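Local coordinates for uncharacterized protein (Bacteroides fragilis, PDB 4FR9) that is of unknown function but has a fold like that of beta-lactamase inhibitor proteins and belongs to the PepSY-like group, at residues 10-14 and 15-19; 53-56 and 57-61; 66-69 and 70-74; 79-82 and 83-86. One frame throughout, in Å; residues are numbered along the deposited sequence. Where two conformers were deposited one is given.

Contact 1 of 4, residues 10-14 and 15-19; sequences LPPSQ and AIQDA
This is a helix N-cap contact, at the start of helix 14-19, where S13 meets I16 and Q14 meets D18 within one continuous piece of chain. S13 is the N-cap residue. Its OG accepts from I16 N at 3.2 Å. The hydroxyl can turn forward over the first turn of the helix because OG sits between its own backbone N and carbonyl carbon (chi1 65°). The side chain of I16 also packs on this hydroxyl, with CG1 3.4 Å from S13 OG. Q14, the next residue, reaches one turn along the helix: its NE2 donates to D18 OD1 at 2.9 Å. The bond is nearly straight and lies in the amide plane of Q14, yet it meets OD1 from above the carboxylate plane. Q17 reaches back past the cap. Its NE2 gives a hydrogen bond to P12 O at 2.9 Å, from above the carbonyl plane. A water accepts from Q14 NE2 and donates to Q17 OE1, so it bridges the two amides. The other side is apolar: P12 CB lies 3.8 Å from I16 CG2. P12 and I16 are buried against W32 and against Y39 of strand 39-41, and I16 also touches A58 in the turn between strands 52-54 and 60-67.

Contact 2 of 4, residues 53-56 and 57-61; sequences WFDA and NANWL
D55 gathers the turn of this beta hairpin by accepting from both N57 and N59 through one carboxylate oxygen. The hairpin joins strands 52-54 and 60-67, and D55 to A58 form a type I turn. D55 OD1 takes N59 N at 3.0 Å, from above the carboxylate plane. The bond from N57 N to D55 OD1, at 2.9 Å, is weak because it is strongly bent. Both depend on chi1 of 69°, which places the carboxylate between the backbone N and carbonyl carbon of D55 and over the turn. The other oxygen, D55 OD2, accepts from a water at 2.6 Å. That water also accepts from N57 ND2 and N59 ND2, so one molecule ties three polar side chains together.

The backbone groups are paired as well. A58 N donates to D55 O across the turn, D55 N to N59 O, and L61 N to W53 O at 2.9 Å. F54 and W60 form the non-hydrogen-bonded antiparallel pair between the D55 N to N59 O and L61 N to W53 O bonds. Their side chains share one face of the sheet. The edge of W60 is directed toward the face of F54 in a T-shaped stack, with ring centroids 5.8 Å apart and planes at 63°. The indole NE1 is hydrogen-bonded to T63. F54 also touches A19 of helix 14-19.

The chemistry thus divides the hairpin: a carboxylate and a water hold the turn on its polar side, and an aromatic pair lies on the other. Donors converging on D55 probably favour its charged form.

Contact 3 of 4, residues 66-69 and 70-74; sequences ELNS and INNLP
N72 folds back on the end of strand 60-67, where its side-chain oxygen accepts from N68 and its CB packs on L67. N72 OD1 takes N68 N at 2.9 Å, with the donor tilted from the carbonyl plane. N72 CG stands opposite its carbonyl carbon, beside the backbone N (chi1 -63°), which carries OD1 back to N68. The same oxygen lies 3.3 Å from N68 CB. S69 starts the 3-10 turn of residues 70-72 with two bonds. S69 O accepts from N72 N at 3.0 Å, well above the carbonyl plane. S69 OG accepts from N71 N, also at 3.0 Å.

The close-packed part is apolar. L67 CB meets N72 CB at 4.0 Å, and L67 CD1 meets L73 CD2 at 4.2 Å. Both leucines are buried: L67 touches I96 of strand 90-98, while L73 reaches V94 of that strand and F107 and V109 of strand 105-112. The side chain of I70 packs on V94 and on L78 and F81 of helix 75-83.

The polar side is looser. N68 and N71 are exposed, though N68 and N72 also touch R48. The side chain of N71 comes near S69 through CB, 3.5 Å from S69 OG.

Side-chain oxygens of S69 and N72 thus satisfy backbone N-H groups at this strand-to-helix bend, while the leucines carry the burial.

Contact 4 of 4, residues 79-82 and 83-86; sequences TAFM and ESSY
The ring of F81 lies obliquely to S84 OG and Y86 O. F81 CZ is 3.6 Å from Y86 O, and F81 CD1 is 4.1 Å from S84 OG. F81 CE1 also meets Y86 CB at 4.3 Å. With CG opposite its backbone N (chi1 174°), F81 sends the ring along the chain toward these residues. Beyond this segment pair, F81 touches V109, V111 and L119 of the sheet. The Y86 ring packs edge-to-face with W89, and its OH is hydrogen-bonded to E130.

The polar centre of the contact is F81 O, at the end of helix 75-83. It accepts from S84 OG at 2.8 Å, with that donor tilted slightly from the carbonyl plane. It also accepts from S84 N at 3.1 Å, far above the plane. S84 OG accepts in turn from Y86 N at 3.1 Å, which makes an ST turn.

On the exposed flank, E83 N donates to T79 O at 2.9 Å, with a weak second bond to A80 O. The side chains of T79 and E83 run side by side, and E83 OE2 lies 3.3 Å from T79 CG2. T79 OG1 is hydrogen-bonded to P75 O.

The S84 hydroxyl therefore works both ways. It donates to the last helical turn and accepts from the chain that leaves it, so one side chain serves polar backbone groups on both parts of the bend.

The four contacts follow one another along the chain without interleaving and form two pairs on opposite sides of its centre. Contacts 1 and 2 have centres about 10 Å apart. They touch where A15, I16 and A19 meet A58, and A19 meets F54, which sets helix 14-19 against the hairpin of strands 52-54 and 60-67. Contacts 3 and 4, with centres about 14 Å apart, meet through I70 and F81. Strand 60-67, in the seven-stranded antiparallel sheet, runs from contact 2 to contact 3, whose centres are about 27 Å apart; helix 75-83 follows it. Contacts 1 and 4 lie farthest apart, with centres about 41 Å apart. Contacts 2 to 4 belong to the PepSY-like region.

Contact 1 of 4, residues 10-14 and 15-19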
loop_
_atom_site.group_PDB
_atom_site.type_symbol
_atom_site.label_atom_id
_atom_site.label_comp_id
_atom_site.label_asym_id
_atom_site.label_seq_id
_atom_site.Cartn_x
_atom_site.Cartn_y
_atom_site.Cartn_z
ATOM N N LEU A 10 17.795 4.589 -13.899
ATOM C CA LEU A 10 17.658 3.926 -15.197
ATOM C C LEU A 10 16.193 3.536 -15.366
ATOM O O LEU A 10 15.585 3.009 -14.440
ATOM C CB LEU A 10 18.549 2.696 -15.229
ATOM C CG LEU A 10 20.060 2.932 -15.138
ATOM C CD1 LEU A 10 20.779 1.611 -14.939
ATOM C CD2 LEU A 10 20.565 3.655 -16.380
ATOM N N PRO A 11 15.601 3.779 -16.541
ATOM C CA PRO A 11 14.207 3.356 -16.746
ATOM C C PRO A 11 14.048 1.843 -16.648
ATOM O O PRO A 11 14.995 1.100 -16.896
ATOM C CB PRO A 11 13.906 3.834 -18.162
ATOM C CG PRO A 11 15.241 3.843 -18.848
ATOM C CD PRO A 11 16.258 4.193 -17.796
ATOM N N PRO A 12 12.858 1.384 -16.255
ATOM C CA PRO A 12 12.657 -0.040 -16.143
ATOM C C PRO A 12 12.727 -0.728 -17.502
ATOM O O PRO A 12 12.316 -0.177 -18.515
ATOM C CB PRO A 12 11.235 -0.151 -15.568
ATOM C CG PRO A 12 10.559 1.123 -16.025
ATOM C CD PRO A 12 11.635 2.157 -15.985
ATOM N N SER A 13 13.175 -1.961 -17.462
ATOM C CA SER A 13 13.149 -2.807 -18.635
ATOM C C SER A 13 11.732 -2.899 -19.202
ATOM O O SER A 13 10.735 -2.740 -18.483
ATOM C CB SER A 13 13.594 -4.216 -18.245
ATOM O OG SER A 13 12.670 -4.816 -17.336
ATOM N N GLN A 14 11.630 -3.227 -20.476
ATOM C CA GLN A 14 10.345 -3.415 -21.096
ATOM C C GLN A 14 9.576 -4.544 -20.387
ATOM O O GLN A 14 8.359 -4.472 -20.265
ATOM C CB GLN A 14 10.478 -3.704 -22.602
ATOM C CG GLN A 14 9.149 -3.664 -23.303
ATOM C CD GLN A 14 8.474 -2.300 -23.233
ATOM O OE1 GLN A 14 9.111 -1.263 -23.509
ATOM N NE2 GLN A 14 7.190 -2.281 -22.897
ATOM N N ALA A 15 10.283 -5.566 -19.921
ATOM C CA ALA A 15 9.640 -6.674 -19.224
ATOM C C ALA A 15 8.897 -6.189 -17.959
ATOM O O ALA A 15 7.794 -6.653 -17.682
ATOM C CB ALA A 15 10.631 -7.751 -18.872
ATOM N N ILE A 16 9.501 -5.287 -17.195
ATOM C CA ILE A 16 8.839 -4.735 -16.043
ATOM C C ILE A 16 7.619 -3.945 -16.456
ATOM O O ILE A 16 6.551 -4.055 -15.842
ATOM C CB ILE A 16 9.831 -3.877 -15.212
ATOM C CG1 ILE A 16 10.832 -4.749 -14.460
ATOM C CG2 ILE A 16 9.059 -3.005 -14.224
ATOM C CD1 ILE A 16 11.980 -3.976 -13.768
ATOM N N GLN A 17 7.749 -3.122 -17.503
ATOM C CA GLN A 17 6.629 -2.345 -18.005
ATOM C C GLN A 17 5.486 -3.243 -18.481
ATOM O O GLN A 17 4.321 -2.958 -18.217
ATOM C CB GLN A 17 7.065 -1.373 -19.078
ATOM C CG GLN A 17 8.156 -0.427 -18.565
ATOM C CD GLN A 17 8.542 0.568 -19.585
ATOM O OE1 GLN A 17 7.680 1.288 -20.077
ATOM N NE2 GLN A 17 9.844 0.650 -19.893
ATOM N N ASP A 18 5.839 -4.318 -19.192
ATOM C CA ASP A 18 4.845 -5.281 -19.659
ATOM C C ASP A 18 4.146 -6.020 -18.518
ATOM O O ASP A 18 2.946 -6.324 -18.603
ATOM C CB ASP A 18 5.504 -6.317 -20.579
ATOM C CG ASP A 18 5.968 -5.745 -21.910
ATOM O OD1 ASP A 18 5.526 -4.630 -22.293
ATOM O OD2 ASP A 18 6.805 -6.440 -22.519
ATOM N N ALA A 19 4.890 -6.287 -17.452
ATOM C CA ALA A 19 4.334 -6.943 -16.283
ATOM C C ALA A 19 3.292 -6.055 -15.619
ATOM O O ALA A 19 2.227 -6.534 -15.215
ATOM C CB ALA A 19 5.461 -7.309 -15.305
HETATM O O HOH W 1 5.775 0.245 -22.476
#

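Contact 2 of 4, residues 53-56 and 57-61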
loop_
_atom_site.group_PDB
_atom_site.type_symbol
_atom_site.label_atom_id
_atom_site.label_comp_id
_atom_site.label_asym_id
_atom_site.label_seq_id
_atom_site.Cartn_x
_atom_site.Cartn_y
_atom_site.Cartn_z
ATOM N N TRP A 53 4.806 -2.386 -7.014
ATOM C CA TRP A 53 6.206 -2.728 -6.784
ATOM C C TRP A 53 6.598 -4.017 -7.510
ATOM O O TRP A 53 5.907 -5.025 -7.409
ATOM C CB TRP A 53 6.446 -2.951 -5.297
ATOM C CG TRP A 53 6.257 -1.753 -4.419
ATOM C CD1 TRP A 53 5.102 -1.123 -4.087
ATOM C CD2 TRP A 53 7.299 -1.080 -3.696
ATOM N NE1 TRP A 53 5.366 -0.050 -3.263
ATOM C CE2 TRP A 53 6.701 -0.035 -2.974
ATOM C CE3 TRP A 53 8.684 -1.265 -3.599
ATOM C CZ2 TRP A 53 7.439 0.822 -2.173
ATOM C CZ3 TRP A 53 9.404 -0.438 -2.807
ATOM C CH2 TRP A 53 8.781 0.587 -2.092
ATOM N N PHE A 54 7.759 -3.974 -8.166
ATOM C CA PHE A 54 8.350 -5.091 -8.893
ATOM C C PHE A 54 9.780 -5.279 -8.493
ATOM O O PHE A 54 10.485 -4.316 -8.202
ATOM C CB PHE A 54 8.303 -4.891 -10.422
ATOM C CG PHE A 54 6.917 -4.761 -10.942
ATOM C CD1 PHE A 54 6.275 -3.555 -10.933
ATOM C CD2 PHE A 54 6.236 -5.881 -11.401
ATOM C CE1 PHE A 54 4.988 -3.456 -11.366
ATOM C CE2 PHE A 54 4.914 -5.767 -11.840
ATOM C CZ PHE A 54 4.296 -4.563 -11.811
ATOM N N ASP A 55 10.225 -6.532 -8.533
ATOM C CA ASP A 55 11.643 -6.812 -8.420
ATOM C C ASP A 55 12.332 -6.812 -9.777
ATOM O O ASP A 55 11.686 -6.573 -10.817
ATOM C CB ASP A 55 11.882 -8.110 -7.626
ATOM C CG ASP A 55 11.457 -9.369 -8.328
ATOM O OD1 ASP A 55 11.246 -9.377 -9.540
ATOM O OD2 ASP A 55 11.340 -10.394 -7.596
ATOM N N ALA A 56 13.639 -7.068 -9.759
ATOM C CA ALA A 56 14.423 -7.031 -10.975
ATOM C C ALA A 56 14.076 -8.131 -11.958
ATOM O O ALA A 56 14.439 -8.051 -13.152
ATOM C CB ALA A 56 15.932 -7.053 -10.645
ATOM N N ASN A 57 13.401 -9.168 -11.493
ATOM C CA ASN A 57 12.913 -10.242 -12.367
ATOM C C ASN A 57 11.523 -9.909 -12.949
ATOM O O ASN A 57 10.871 -10.781 -13.500
ATOM C CB ASN A 57 12.822 -11.567 -11.640
ATOM C CG ASN A 57 14.157 -12.220 -11.365
ATOM O OD1 ASN A 57 15.105 -12.037 -12.095
ATOM N ND2 ASN A 57 14.198 -13.049 -10.312
ATOM N N ALA A 58 11.038 -8.668 -12.776
ATOM C CA ALA A 58 9.735 -8.226 -13.266
ATOM C C ALA A 58 8.596 -8.975 -12.570
ATOM O O ALA A 58 7.514 -9.046 -13.110
ATOM C CB ALA A 58 9.609 -8.329 -14.810
ATOM N N ASN A 59 8.820 -9.406 -11.327
ATOM C CA ASN A 59 7.801 -10.068 -10.548
ATOM C C ASN A 59 7.154 -9.093 -9.582
ATOM O O ASN A 59 7.828 -8.327 -8.918
ATOM C CB ASN A 59 8.380 -11.278 -9.839
ATOM C CG ASN A 59 8.749 -12.403 -10.855
ATOM O OD1 ASN A 59 8.131 -12.472 -11.917
ATOM N ND2 ASN A 59 9.730 -13.208 -10.539
ATOM N N TRP A 60 5.841 -9.145 -9.554
ATOM C CA TRP A 60 5.029 -8.262 -8.734
ATOM C C TRP A 60 5.149 -8.651 -7.268
ATOM O O TRP A 60 4.970 -9.829 -6.911
ATOM C CB TRP A 60 3.561 -8.336 -9.158
ATOM C CG TRP A 60 2.663 -7.583 -8.252
ATOM C CD1 TRP A 60 2.600 -6.233 -8.084
ATOM C CD2 TRP A 60 1.699 -8.133 -7.357
ATOM N NE1 TRP A 60 1.648 -5.890 -7.137
ATOM C CE2 TRP A 60 1.089 -7.054 -6.677
ATOM C CE3 TRP A 60 1.282 -9.437 -7.051
ATOM C CZ2 TRP A 60 0.082 -7.245 -5.728
ATOM C CZ3 TRP A 60 0.277 -9.597 -6.126
ATOM C CH2 TRP A 60 -0.278 -8.529 -5.456
ATOM N N LEU A 61 5.429 -7.657 -6.405
ATOM C CA LEU A 61 5.584 -7.916 -5.002
ATOM C C LEU A 61 4.564 -7.225 -4.104
ATOM O O LEU A 61 4.360 -7.686 -2.983
ATOM C CB LEU A 61 6.983 -7.518 -4.535
ATOM C CG LEU A 61 8.126 -8.288 -5.217
ATOM C CD1 LEU A 61 9.454 -7.778 -4.637
ATOM C CD2 LEU A 61 8.010 -9.784 -5.084
HETATM O O HOH W 2 11.684 -12.892 -8.386
#

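Contact 3 of 4, residues 66-69 and 70-74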
loop_
_atom_site.group_PDB
_atom_site.type_symbol
_atom_site.label_atom_id
_atom_site.label_comp_id
_atom_site.label_asym_id
_atom_site.label_seq_id
_atom_site.Cartn_x
_atom_site.Cartn_y
_atom_site.Cartn_z
ATOM N N GLU A 66 -4.284 4.027 -2.331
ATOM C CA GLU A 66 -4.763 5.059 -1.451
ATOM C C GLU A 66 -6.304 5.048 -1.370
ATOM O O GLU A 66 -6.979 5.007 -2.388
ATOM C CB GLU A 66 -4.255 6.412 -1.947
ATOM C CG GLU A 66 -4.628 7.566 -1.082
ATOM C CD GLU A 66 -4.019 7.453 0.287
ATOM O OE1 GLU A 66 -2.769 7.488 0.401
ATOM O OE2 GLU A 66 -4.790 7.311 1.246
ATOM N N LEU A 67 -6.831 5.039 -0.146
ATOM C CA LEU A 67 -8.273 5.148 0.093
ATOM C C LEU A 67 -8.544 6.540 0.701
ATOM O O LEU A 67 -7.676 7.182 1.245
ATOM C CB LEU A 67 -8.750 4.025 1.010
ATOM C CG LEU A 67 -8.674 2.619 0.409
ATOM C CD1 LEU A 67 -9.230 1.581 1.404
ATOM C CD2 LEU A 67 -9.311 2.465 -0.993
ATOM N N ASN A 68 -9.752 7.037 0.556
ATOM C CA ASN A 68 -9.982 8.482 0.913
ATOM C C ASN A 68 -10.254 8.641 2.436
ATOM O O ASN A 68 -9.973 9.672 3.066
ATOM C CB ASN A 68 -11.140 9.111 0.099
ATOM C CG ASN A 68 -10.914 9.068 -1.424
ATOM O OD1 ASN A 68 -9.771 9.140 -1.901
ATOM N ND2 ASN A 68 -12.018 8.976 -2.188
ATOM N N SER A 69 -10.745 7.573 3.055
ATOM C CA SER A 69 -11.313 7.674 4.407
ATOM C C SER A 69 -11.659 6.283 4.878
ATOM O O SER A 69 -11.702 5.346 4.084
ATOM C CB SER A 69 -12.518 8.606 4.456
ATOM O OG SER A 69 -13.770 7.969 4.339
ATOM N N ILE A 70 -11.958 6.178 6.167
ATOM C CA ILE A 70 -12.431 4.905 6.714
ATOM C C ILE A 70 -13.714 4.420 6.057
ATOM O O ILE A 70 -13.997 3.225 6.093
ATOM C CB ILE A 70 -12.510 4.885 8.247
ATOM C CG1 ILE A 70 -13.547 5.889 8.779
ATOM C CG2 ILE A 70 -11.102 5.039 8.862
ATOM C CD1 ILE A 70 -13.736 5.770 10.289
ATOM N N ASN A 71 -14.520 5.324 5.472
ATOM C CA ASN A 71 -15.714 4.873 4.813
ATOM C C ASN A 71 -15.457 4.098 3.540
ATOM O O ASN A 71 -16.358 3.513 2.982
ATOM C CB ASN A 71 -16.640 6.047 4.493
ATOM C CG ASN A 71 -17.308 6.596 5.697
ATOM O OD1 ASN A 71 -17.230 6.029 6.804
ATOM N ND2 ASN A 71 -18.084 7.655 5.475
ATOM N N ASN A 72 -14.205 4.062 3.076
ATOM C CA ASN A 72 -13.844 3.219 1.941
ATOM C C ASN A 72 -13.395 1.825 2.345
ATOM O O ASN A 72 -13.067 1.024 1.483
ATOM C CB ASN A 72 -12.756 3.895 1.112
ATOM C CG ASN A 72 -13.222 5.197 0.512
ATOM O OD1 ASN A 72 -12.521 6.205 0.612
ATOM N ND2 ASN A 72 -14.401 5.185 -0.091
ATOM N N LEU A 73 -13.353 1.545 3.648
ATOM C CA LEU A 73 -13.012 0.208 4.133
ATOM C C LEU A 73 -14.202 -0.712 3.947
ATOM O O LEU A 73 -15.354 -0.269 4.050
ATOM C CB LEU A 73 -12.653 0.260 5.600
ATOM C CG LEU A 73 -11.407 1.049 5.945
ATOM C CD1 LEU A 73 -11.283 1.262 7.454
ATOM C CD2 LEU A 73 -10.175 0.360 5.334
ATOM N N PRO A 74 -13.951 -2.012 3.731
ATOM C CA PRO A 74 -15.066 -2.971 3.678
ATOM C C PRO A 74 -15.781 -3.021 5.031
ATOM O O PRO A 74 -15.176 -2.723 6.076
ATOM C CB PRO A 74 -14.401 -4.315 3.355
ATOM C CG PRO A 74 -12.976 -4.094 3.369
ATOM C CD PRO A 74 -12.664 -2.639 3.482
#

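Contact 4 of 4, residues 79-82 and 83-86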
loop_
_atom_site.group_PDB
_atom_site.type_symbol
_atom_site.label_atom_id
_atom_site.label_comp_id
_atom_site.label_asym_id
_atom_site.label_seq_id
_atom_site.Cartn_x
_atom_site.Cartn_y
_atom_site.Cartn_z
ATOM N N THR A 79 -16.087 -1.887 10.780
ATOM C CA THR A 79 -16.634 -2.305 12.065
ATOM C C THR A 79 -15.506 -2.571 13.062
ATOM O O THR A 79 -15.557 -2.079 14.184
ATOM C CB THR A 79 -17.535 -3.550 11.909
ATOM O OG1 THR A 79 -18.667 -3.228 11.106
ATOM C CG2 THR A 79 -17.986 -4.101 13.258
ATOM N N ALA A 80 -14.495 -3.316 12.636
ATOM C CA ALA A 80 -13.385 -3.629 13.538
ATOM C C ALA A 80 -12.688 -2.361 14.016
ATOM O O ALA A 80 -12.318 -2.223 15.179
ATOM C CB ALA A 80 -12.396 -4.557 12.849
ATOM N N PHE A 81 -12.469 -1.405 13.119
ATOM C CA PHE A 81 -11.813 -0.160 13.523
ATOM C C PHE A 81 -12.675 0.564 14.547
ATOM O O PHE A 81 -12.181 1.038 15.573
ATOM C CB PHE A 81 -11.537 0.740 12.319
ATOM C CG PHE A 81 -10.999 2.079 12.730
ATOM C CD1 PHE A 81 -9.736 2.178 13.310
ATOM C CD2 PHE A 81 -11.778 3.207 12.695
ATOM C CE1 PHE A 81 -9.274 3.356 13.796
ATOM C CE2 PHE A 81 -11.307 4.392 13.145
ATOM C CZ PHE A 81 -10.077 4.480 13.723
HETATM N N MSE A 82 -13.973 0.676 14.268
HETATM C CA MSE A 82 -14.846 1.423 15.159
HETATM C C MSE A 82 -15.080 0.749 16.510
HETATM O O MSE A 82 -15.461 1.421 17.469
HETATM C CB MSE A 82 -16.154 1.719 14.456
HETATM C CG MSE A 82 -15.996 2.678 13.329
HETATM SE SE MSE A 82 -17.692 3.292 12.643
HETATM C CE MSE A 82 -18.186 4.454 14.090
ATOM N N GLU A 83 -14.834 -0.561 16.589
ATOM C CA GLU A 83 -14.879 -1.317 17.856
ATOM C C GLU A 83 -13.556 -1.234 18.628
ATOM O O GLU A 83 -13.503 -1.638 19.799
ATOM C CB GLU A 83 -15.192 -2.795 17.568
ATOM C CG GLU A 83 -16.594 -3.090 17.104
ATOM C CD GLU A 83 -16.778 -4.561 16.698
ATOM O OE1 GLU A 83 -15.773 -5.252 16.509
ATOM O OE2 GLU A 83 -17.925 -5.016 16.442
ATOM N N SER A 84 -12.480 -0.827 17.973
ATOM C CA SER A 84 -11.127 -0.921 18.525
ATOM C C SER A 84 -10.857 0.145 19.561
ATOM O O SER A 84 -11.574 1.139 19.680
ATOM C CB SER A 84 -10.078 -0.808 17.425
ATOM O OG SER A 84 -9.865 0.534 17.019
ATOM N N SER A 85 -9.745 -0.047 20.290
ATOM C CA SER A 85 -9.223 0.899 21.274
ATOM C C SER A 85 -8.809 2.228 20.653
ATOM O O SER A 85 -8.559 3.203 21.361
ATOM C CB SER A 85 -7.982 0.298 21.972
ATOM O OG SER A 85 -8.216 -1.013 22.474
ATOM N N TYR A 86 -8.680 2.257 19.319
ATOM C CA TYR A 86 -8.212 3.430 18.594
ATOM C C TYR A 86 -9.355 4.211 17.914
ATOM O O TYR A 86 -9.139 5.149 17.147
ATOM C CB TYR A 86 -7.236 2.994 17.509
ATOM C CG TYR A 86 -5.998 2.273 18.008
ATOM C CD1 TYR A 86 -5.991 0.907 18.149
ATOM C CD2 TYR A 86 -4.831 2.968 18.279
ATOM C CE1 TYR A 86 -4.872 0.247 18.568
ATOM C CE2 TYR A 86 -3.694 2.319 18.709
ATOM C CZ TYR A 86 -3.710 0.951 18.825
ATOM O OH TYR A 86 -2.534 0.278 19.213
#